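Local coordinates for protein pyruvate synthase subunit PorC (Thermotoga maritima MSB8, PDB 2RAA) that forms the gamma chain of a four-subunit pyruvate oxidoreductase that converts pyruvate and CoA to acetyl-CoA and CO2 while reducing ferredoxin, at residues A[22-27]-A[89-94]. Sequence-based numbering, arbitrary orientation.
Sequences IRWHGR and VVIDET
V89 N donates to R23 O at 2.9 Å, one of three backbone bonds between 22-27 and 89-94, where strands 19-27 and 87-90 run parallel, deep in the mixed sheet. V89 O then accepts from H25 N at 2.7 Å, and H25 O from I91 N at 2.9 Å, which carries the ladder one residue past the end of strand 87-90. On the face bearing W24, V89 CG1 packs 3.6 Å from W24 CE3 while I91 CG2 reaches the indole edge; M153 and L157 of helix 150-161 close over this apolar patch, and W24 NE1 is satisfied by N69 OD1. Within its own strand, R23 NE donates to H25 NE2 at 3.0 Å, and the rest of that guanidinium is taken up by carbonyls of V82, I100 and E102. At the C-terminal ends of the two strands, the contact turns ionic. The R27 chain runs extended from CG to NE and brings R27 NE within 2.9 Å of D92 OD2, a salt bridge whose hydrogen bond is weak (128°), the guanidinium and carboxylate planes standing 69° apart. R27 NH1 bonds weakly to G62 O. Q30 NE2 also donates to OD2, and OD1, less surely placed, accepts from T94 N in an Asx turn. An alanine in place of R27 would probably leave the D92 carboxylate without its positive mate, though Q30 NE2 could still donate to OD2. Backbone bonding thus sets the strand register, and a charge pair ties the turn following strand 87-90 to the end of strand 19-27.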
# COMPACT_ATOMS: atom_id res chain seq x y z
N ILE A 22 4.33 -3.52 -7.80
CA ILE A 22 4.30 -2.82 -6.54
C ILE A 22 5.06 -3.60 -5.46
O ILE A 22 4.86 -4.79 -5.32
CB ILE A 22 2.86 -2.72 -6.07
CG1 ILE A 22 2.01 -1.97 -7.13
CG2 ILE A 22 2.82 -2.02 -4.70
CD1 ILE A 22 0.56 -2.38 -7.15
N ARG A 23 5.92 -2.95 -4.70
CA ARG A 23 6.68 -3.64 -3.66
C ARG A 23 6.38 -2.97 -2.34
O ARG A 23 6.49 -1.77 -2.23
CB ARG A 23 8.17 -3.58 -3.93
CG ARG A 23 9.02 -4.34 -2.89
CD ARG A 23 10.48 -4.31 -3.32
NE ARG A 23 11.05 -2.99 -3.16
CZ ARG A 23 12.14 -2.55 -3.78
NH1 ARG A 23 12.78 -3.30 -4.67
NH2 ARG A 23 12.55 -1.33 -3.53
N TRP A 24 5.99 -3.76 -1.36
CA TRP A 24 5.55 -3.23 -0.09
C TRP A 24 6.59 -3.48 0.92
O TRP A 24 7.19 -4.56 0.89
CB TRP A 24 4.34 -4.01 0.45
CG TRP A 24 3.17 -3.97 -0.39
CD1 TRP A 24 3.01 -4.61 -1.56
CD2 TRP A 24 1.91 -3.32 -0.10
NE1 TRP A 24 1.75 -4.39 -2.05
CE2 TRP A 24 1.07 -3.57 -1.19
CE3 TRP A 24 1.45 -2.52 0.95
CZ2 TRP A 24 -0.23 -3.06 -1.27
CZ3 TRP A 24 0.16 -2.01 0.89
CH2 TRP A 24 -0.67 -2.27 -0.21
N HIS A 25 6.73 -2.56 1.88
CA HIS A 25 7.65 -2.73 3.00
C HIS A 25 6.90 -2.42 4.28
O HIS A 25 6.32 -1.36 4.44
CB HIS A 25 8.84 -1.82 2.88
CG HIS A 25 9.66 -2.08 1.66
ND1 HIS A 25 10.81 -2.84 1.69
CD2 HIS A 25 9.47 -1.72 0.37
CE1 HIS A 25 11.31 -2.92 0.47
NE2 HIS A 25 10.51 -2.25 -0.35
N GLY A 26 6.90 -3.39 5.18
CA GLY A 26 6.26 -3.27 6.46
C GLY A 26 6.95 -4.26 7.36
O GLY A 26 7.88 -4.95 6.93
N ARG A 27 6.50 -4.31 8.61
CA ARG A 27 6.99 -5.24 9.61
C ARG A 27 5.90 -6.27 9.88
O ARG A 27 4.69 -5.93 9.84
CB ARG A 27 7.28 -4.50 10.93
CG ARG A 27 8.33 -3.39 10.89
CD ARG A 27 8.56 -2.74 12.28
NE ARG A 27 9.57 -1.67 12.22
CZ ARG A 27 10.89 -1.89 12.15
NH1 ARG A 27 11.40 -3.11 12.15
NH2 ARG A 27 11.72 -0.86 12.08
N VAL A 89 5.82 1.00 -1.48
CA VAL A 89 4.84 1.35 -0.46
C VAL A 89 5.46 1.02 0.87
O VAL A 89 5.85 -0.11 1.10
CB VAL A 89 3.53 0.54 -0.62
CG1 VAL A 89 2.55 0.89 0.46
CG2 VAL A 89 2.92 0.74 -1.98
N VAL A 90 5.60 2.01 1.73
CA VAL A 90 6.27 1.81 3.02
C VAL A 90 5.24 2.13 4.09
O VAL A 90 4.90 3.26 4.33
CB VAL A 90 7.55 2.69 3.12
CG1 VAL A 90 8.16 2.61 4.50
CG2 VAL A 90 8.57 2.25 2.06
N ILE A 91 4.74 1.10 4.74
CA ILE A 91 3.66 1.28 5.68
C ILE A 91 4.16 1.56 7.09
O ILE A 91 3.34 1.75 8.00
CB ILE A 91 2.64 0.09 5.66
CG1 ILE A 91 3.21 -1.19 6.26
CG2 ILE A 91 2.14 -0.17 4.24
CD1 ILE A 91 2.17 -2.26 6.40
N ASP A 92 5.49 1.56 7.27
CA ASP A 92 6.10 1.94 8.57
C ASP A 92 7.27 2.88 8.33
O ASP A 92 8.32 2.42 7.90
CB ASP A 92 6.55 0.69 9.31
CG ASP A 92 7.22 1.02 10.64
OD1 ASP A 92 7.56 2.19 10.90
OD2 ASP A 92 7.39 0.09 11.43
N GLU A 93 7.10 4.18 8.63
CA GLU A 93 8.12 5.21 8.27
C GLU A 93 9.52 4.84 8.75
O GLU A 93 10.54 5.18 8.17
CB GLU A 93 7.74 6.60 8.79
CG GLU A 93 7.48 6.70 10.29
CD GLU A 93 7.39 8.15 10.79
OE1 GLU A 93 6.42 8.90 10.42
OE2 GLU A 93 8.30 8.50 11.59
N THR A 94 9.52 4.11 9.85
CA THR A 94 10.71 3.62 10.46
C THR A 94 11.62 2.80 9.57
O THR A 94 12.81 2.71 9.83
CB THR A 94 10.28 2.78 11.62
OG1 THR A 94 10.47 3.56 12.78
CG2 THR A 94 11.06 1.55 11.68